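Local coordinates for uncharacterized protein (Bacteroides ovatus, PDB 4QEY) that is of unknown function but folds as a beta-sandwich probably related to the PLAT/LH2 and C2-like calcium-binding lipoproteins, at residues I15-S20 with I95-Y100; G80-T85 with E122-S127. All coordinates share one frame; numbering follows the deposited sequence.

Interaction 1 and interaction 2 lie in two different antiparallel sheets that pack face to face, their centres about 12 Å apart. Interaction 1 joins the two central strands of one sheet; interaction 2 joins an outermost strand of the other to its inner neighbour. The two meet mainly through apolar side chains: Val97 CG2 comes within 3.6 Å of Phe124 CE1, and Val97 CG1 lies 3.7 Å from Val126 CB. Ile15 CD1 also packs 3.6 Å from a backbone carbonyl oxygen, Val126 O. In sequence the segments alternate, so the chain passes from one sheet to the other, as strands 73-84 and 92-101 do in succession.

Interaction 1: I15-S20 with I95-Y100; sequences IVVEQS and ISVIAY. With EDO (1,2-ethanediol), chain N; EDO (1,2-ethanediol), chain L.
Central strands 13-21 and 92-101 of a four-stranded antiparallel sheet meet here, with Val16 opposite Ile98 and Glu18 opposite Ser96 as the hydrogen-bonded pairs. The segment axes approach to 4.7 Å at 167°. Each such pair is closed by two backbone bonds: Val16 N reaches Ile98 O at 2.9 Å and nearly straight, and Ile98 N returns to Val16 O; Glu18 and Ser96 bond reciprocally in the same way. Between and beside these pairs the CA hydrogens of Ile15, Val17, Ile95 and Val97 face carbonyl oxygens of the other strand.

The side chains of Ile15, Val17, Gln19, Ile95, Val97 and Ala99 start from one face. With Ile15 CG1 beside the backbone N (chi1 -62°), CG2 is left anti to that N and meets Val97 CG1 at 3.6 Å, with the two side chains set at a slant, whereas Val17 and Val97 run side by side. Ile95 CD1 bends over to pack 3.6 Å from Gln19 CB. This is the inner face of the beta-sandwich, where Phe32 and Ile30 of strand 26-36 and Cys78 of strand 73-84 cover Val17. Gln19 extends away from the pairing, its NE2 bonded to the carbonyls of Val60 and Glu62.

The other face carries Val16, Glu18, Ser96 and Ile98. Ser96 OG, set between the backbone N and the carbonyl carbon (chi1 77°), lies 3.4 Å from Glu18 CB and holds a water at 2.8 Å. That same water donates to Val16 O at 2.9 Å, giving this carbonyl a second partner besides Ile98 N. Val16 CG2 touches the Tyr100 ring at CE1, 3.9 Å away, in an oblique approach. An ethanediol, probably from the crystallisation liquor, sits beside Ser96, bonded to Ser20 OG and only weakly to Glu18 OE1.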
loop_
_atom_site.group_PDB
_atom_site.type_symbol
_atom_site.label_atom_id
_atom_site.label_comp_id
_atom_site.label_asym_id
_atom_site.label_seq_id
_atom_site.Cartn_x
_atom_site.Cartn_y
_atom_site.Cartn_z
ATOM N N ILE A 15 1.291 -3.545 -6.029
ATOM C CA ILE A 15 1.377 -2.290 -5.295
ATOM C C ILE A 15 2.428 -2.483 -4.197
ATOM O O ILE A 15 2.356 -3.437 -3.417
ATOM C CB ILE A 15 0.021 -1.758 -4.741
ATOM C CG1 ILE A 15 -0.981 -1.458 -5.893
ATOM C CG2 ILE A 15 0.256 -0.498 -3.894
ATOM C CD1 ILE A 15 -2.374 -0.973 -5.498
ATOM N N VAL A 16 3.428 -1.589 -4.176
ATOM C CA VAL A 16 4.489 -1.577 -3.178
ATOM C C VAL A 16 4.290 -0.342 -2.291
ATOM O O VAL A 16 4.131 0.781 -2.793
ATOM C CB VAL A 16 5.902 -1.619 -3.821
ATOM C CG1 VAL A 16 7.002 -1.639 -2.751
ATOM C CG2 VAL A 16 6.048 -2.816 -4.751
ATOM N N VAL A 17 4.262 -0.567 -0.970
ATOM C CA VAL A 17 4.155 0.471 0.048
ATOM C C VAL A 17 5.504 0.515 0.767
ATOM O O VAL A 17 6.033 -0.526 1.168
ATOM C CB VAL A 17 2.946 0.256 1.016
ATOM C CG1 VAL A 17 2.850 1.381 2.048
ATOM C CG2 VAL A 17 1.634 0.140 0.236
ATOM N N GLU A 18 6.092 1.715 0.856
ATOM C CA GLU A 18 7.361 1.954 1.539
ATOM C C GLU A 18 7.198 3.058 2.571
ATOM O O GLU A 18 6.488 4.037 2.321
ATOM C CB GLU A 18 8.480 2.307 0.562
ATOM C CG GLU A 18 8.999 1.143 -0.257
ATOM C CD GLU A 18 10.224 1.418 -1.113
ATOM O OE1 GLU A 18 10.604 2.598 -1.274
ATOM O OE2 GLU A 18 10.797 0.440 -1.641
ATOM N N GLN A 19 7.858 2.903 3.730
ATOM C CA GLN A 19 7.841 3.904 4.785
ATOM C C GLN A 19 9.255 4.195 5.262
ATOM O O GLN A 19 10.103 3.302 5.287
ATOM C CB GLN A 19 6.958 3.481 5.970
ATOM C CG GLN A 19 7.406 2.210 6.704
ATOM C CD GLN A 19 6.628 1.978 7.965
ATOM O OE1 GLN A 19 6.076 2.903 8.542
ATOM N NE2 GLN A 19 6.585 0.738 8.416
ATOM N N SER A 20 9.507 5.441 5.652
ATOM C CA SER A 20 10.792 5.882 6.201
ATOM C C SER A 20 10.538 7.047 7.168
ATOM O O SER A 20 9.444 7.597 7.192
ATOM C CB SER A 20 11.783 6.260 5.096
ATOM O OG SER A 20 11.377 7.365 4.302
ATOM N N ILE A 95 5.833 8.222 3.178
ATOM C CA ILE A 95 5.138 7.082 2.574
ATOM C C ILE A 95 5.198 7.177 1.069
ATOM O O ILE A 95 4.924 8.241 0.515
ATOM C CB ILE A 95 3.651 7.033 3.069
ATOM C CG1 ILE A 95 3.534 6.744 4.590
ATOM C CG2 ILE A 95 2.767 6.073 2.255
ATOM C CD1 ILE A 95 4.003 5.347 5.055
ATOM N N SER A 96 5.544 6.068 0.407
ATOM C CA SER A 96 5.465 5.987 -1.045
ATOM C C SER A 96 4.610 4.773 -1.394
ATOM O O SER A 96 4.791 3.699 -0.808
ATOM C CB SER A 96 6.835 5.947 -1.723
ATOM O OG SER A 96 7.465 4.680 -1.652
ATOM N N VAL A 97 3.618 4.974 -2.266
ATOM C CA VAL A 97 2.730 3.911 -2.741
ATOM C C VAL A 97 2.911 3.852 -4.257
ATOM O O VAL A 97 2.544 4.808 -4.943
ATOM C CB VAL A 97 1.250 4.094 -2.315
ATOM C CG1 VAL A 97 0.442 2.861 -2.677
ATOM C CG2 VAL A 97 1.124 4.395 -0.816
ATOM N N ILE A 98 3.543 2.782 -4.771
ATOM C CA ILE A 98 3.805 2.672 -6.211
ATOM C C ILE A 98 3.045 1.459 -6.772
ATOM O O ILE A 98 3.190 0.334 -6.282
ATOM C CB ILE A 98 5.316 2.604 -6.564
ATOM C CG1 ILE A 98 6.110 3.728 -5.859
ATOM C CG2 ILE A 98 5.487 2.716 -8.068
ATOM C CD1 ILE A 98 7.620 3.569 -5.888
ATOM N N ALA A 99 2.239 1.722 -7.812
ATOM C CA ALA A 99 1.417 0.736 -8.499
ATOM C C ALA A 99 2.046 0.347 -9.834
ATOM O O ALA A 99 2.526 1.207 -10.585
ATOM C CB ALA A 99 0.019 1.288 -8.713
ATOM N N TYR A 100 2.053 -0.962 -10.116
ATOM C CA TYR A 100 2.628 -1.543 -11.323
ATOM C C TYR A 100 1.662 -2.498 -12.023
ATOM O O TYR A 100 0.803 -3.100 -11.379
ATOM C CB TYR A 100 3.922 -2.326 -10.993
ATOM C CG TYR A 100 4.992 -1.577 -10.233
ATOM C CD1 TYR A 100 5.017 -1.582 -8.839
ATOM C CD2 TYR A 100 6.042 -0.947 -10.901
ATOM C CE1 TYR A 100 6.020 -0.923 -8.129
ATOM C CE2 TYR A 100 7.053 -0.284 -10.202
ATOM C CZ TYR A 100 7.043 -0.285 -8.814
ATOM O OH TYR A 100 8.018 0.368 -8.095
HETATM C C1 EDO N . 9.862 6.796 0.778
HETATM O O1 EDO N . 9.259 6.440 2.007
HETATM C C2 EDO N . 10.415 5.500 0.135
HETATM O O2 EDO N . 11.351 4.816 0.985
HETATM C C1 EDO L . 5.227 2.047 11.422
HETATM O O1 EDO L . 5.366 3.390 11.050
HETATM C C2 EDO L . 3.737 1.827 11.668
HETATM O O2 EDO L . 3.446 0.499 12.022
HETATM O O HOH W 1 6.487 2.400 -2.971
#

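Interaction 2: G80-T85 with E122-S127. With EDO (1,2-ethanediol), chain P.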
loop_
_atom_site.group_PDB
_atom_site.type_symbol
_atom_site.label_atom_id
_atom_site.label_comp_id
_atom_site.label_asym_id
_atom_site.label_seq_id
_atom_site.Cartn_x
_atom_site.Cartn_y
_atom_site.Cartn_z
ATOM N N GLY A 80 -4.865 2.745 2.872
ATOM C CA GLY A 80 -4.070 2.838 4.086
ATOM C C GLY A 80 -4.481 3.930 5.055
ATOM O O GLY A 80 -5.192 4.877 4.701
ATOM N N SER A 81 -4.021 3.792 6.299
ATOM C CA SER A 81 -4.212 4.784 7.338
ATOM C C SER A 81 -2.904 4.956 8.085
ATOM O O SER A 81 -2.129 4.015 8.253
ATOM C CB SER A 81 -5.368 4.439 8.287
ATOM O OG SER A 81 -5.126 3.323 9.129
ATOM N N VAL A 82 -2.637 6.196 8.456
ATOM C CA VAL A 82 -1.473 6.639 9.229
ATOM C C VAL A 82 -2.009 7.333 10.490
ATOM O O VAL A 82 -2.788 8.279 10.381
ATOM C CB VAL A 82 -0.534 7.550 8.390
ATOM C CG1 VAL A 82 0.600 8.107 9.244
ATOM C CG2 VAL A 82 0.019 6.812 7.178
ATOM N N ILE A 83 -1.670 6.797 11.665
ATOM C CA ILE A 83 -2.064 7.330 12.974
ATOM C C ILE A 83 -0.789 7.512 13.771
ATOM O O ILE A 83 0.031 6.600 13.782
ATOM C CB ILE A 83 -3.126 6.442 13.728
ATOM C CG1 ILE A 83 -4.401 6.150 12.893
ATOM C CG2 ILE A 83 -3.535 7.054 15.069
ATOM C CD1 ILE A 83 -4.333 4.938 12.052
ATOM N N SER A 84 -0.591 8.702 14.345
ATOM C CA SER A 84 0.546 9.080 15.180
ATOM C C SER A 84 0.332 8.620 16.604
ATOM O O SER A 84 -0.774 8.787 17.154
ATOM C CB SER A 84 0.750 10.587 15.149
ATOM O OG SER A 84 -0.359 11.242 15.750
ATOM N N THR A 85 1.415 8.088 17.219
ATOM C CA THR A 85 1.416 7.538 18.583
ATOM C C THR A 85 2.370 8.356 19.515
ATOM O O THR A 85 2.814 7.844 20.545
ATOM C CB THR A 85 1.815 6.059 18.519
ATOM O OG1 THR A 85 3.093 5.949 17.905
ATOM C CG2 THR A 85 0.831 5.222 17.742
ATOM N N GLU A 122 -4.585 10.224 9.271
ATOM C CA GLU A 122 -4.490 10.438 7.827
ATOM C C GLU A 122 -4.824 9.157 7.057
ATOM O O GLU A 122 -4.674 8.061 7.589
ATOM C CB GLU A 122 -3.088 10.923 7.478
ATOM C CG GLU A 122 -2.778 12.321 8.000
ATOM C CD GLU A 122 -3.459 13.459 7.276
ATOM O OE1 GLU A 122 -3.516 13.427 6.025
ATOM O OE2 GLU A 122 -3.884 14.417 7.960
ATOM N N ASN A 123 -5.326 9.304 5.823
ATOM C CA ASN A 123 -5.739 8.179 4.977
ATOM C C ASN A 123 -5.257 8.345 3.561
ATOM O O ASN A 123 -5.023 9.477 3.108
ATOM C CB ASN A 123 -7.268 8.043 4.969
ATOM C CG ASN A 123 -7.864 7.784 6.318
ATOM O OD1 ASN A 123 -7.894 6.648 6.802
ATOM N ND2 ASN A 123 -8.346 8.844 6.955
ATOM N N PHE A 124 -5.116 7.216 2.848
ATOM C CA PHE A 124 -4.748 7.223 1.436
ATOM C C PHE A 124 -5.365 6.026 0.750
ATOM O O PHE A 124 -5.693 5.031 1.401
ATOM C CB PHE A 124 -3.218 7.260 1.207
ATOM C CG PHE A 124 -2.432 6.082 1.709
ATOM C CD1 PHE A 124 -2.359 4.906 0.966
ATOM C CD2 PHE A 124 -1.731 6.155 2.908
ATOM C CE1 PHE A 124 -1.637 3.800 1.438
ATOM C CE2 PHE A 124 -1.000 5.057 3.376
ATOM C CZ PHE A 124 -0.943 3.890 2.627
ATOM N N SER A 125 -5.524 6.135 -0.573
ATOM C CA SER A 125 -6.075 5.092 -1.442
ATOM C C SER A 125 -5.453 5.232 -2.808
ATOM O O SER A 125 -5.522 6.313 -3.414
ATOM C CB SER A 125 -7.600 5.180 -1.501
ATOM O OG SER A 125 -8.136 4.180 -2.348
ATOM N N VAL A 126 -4.776 4.168 -3.269
ATOM C CA VAL A 126 -4.093 4.136 -4.575
ATOM C C VAL A 126 -4.464 2.843 -5.298
ATOM O O VAL A 126 -4.482 1.773 -4.691
ATOM C CB VAL A 126 -2.545 4.282 -4.425
ATOM C CG1 VAL A 126 -1.842 4.324 -5.785
ATOM C CG2 VAL A 126 -2.180 5.519 -3.605
ATOM N N SER A 127 -4.743 2.943 -6.588
ATOM C CA SER A 127 -5.114 1.802 -7.410
ATOM C C SER A 127 -4.240 1.748 -8.668
ATOM O O SER A 127 -3.644 2.766 -9.045
ATOM C CB SER A 127 -6.594 1.889 -7.775
ATOM O OG SER A 127 -7.017 0.771 -8.535
HETATM C C1 EDO P . -4.859 15.081 11.497
HETATM O O1 EDO P . -5.728 15.061 10.382
HETATM C C2 EDO P . -5.723 15.161 12.776
HETATM O O2 EDO P . -6.560 14.011 12.851
#
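Gly80 with Phe124 and Val82 with Glu122 form the hydrogen-bonded pairs of an antiparallel ladder whose axes run 162° apart, 4.6 Å at closest approach. Gly80 N bonds to Phe124 O at 2.8 Å with an N-H...O angle of 174°, while Phe124 N reaches Gly80 O from above its carbonyl plane. Two further bonds tie Val82 to Glu122.

Phe124 CG sits between its backbone N and carbonyl carbon (chi1 63°), which folds the ring back across the neighbouring strand. Gly80 CA lies over one ring face, 3.7 Å from the centroid, in a CH-pi contact; a CB at Gly80 would clash with Phe124 CZ. Val82 CG2 meets the ring at its edge, 4.3 Å from CE2. Strand 121-127 is an outermost strand of its sheet in this beta-sandwich, and the ring points inward, to Ile95, Val97 and Leu109, all of the facing sheet. An alanine in place of Phe124 would probably open a gap over Gly80 and take from Val82 CG2 and Val97 the ring they pack against.

On the other face Asn123 OD1 stands 3.7 Å from Ser81 CB, and Ser81 OG is bonded by Asn29 of the next strand. Glu122 is bent at chi2, carrying its carboxylate away from Val82, and OE2 lies 3.1 Å from O1 of an ethanediol.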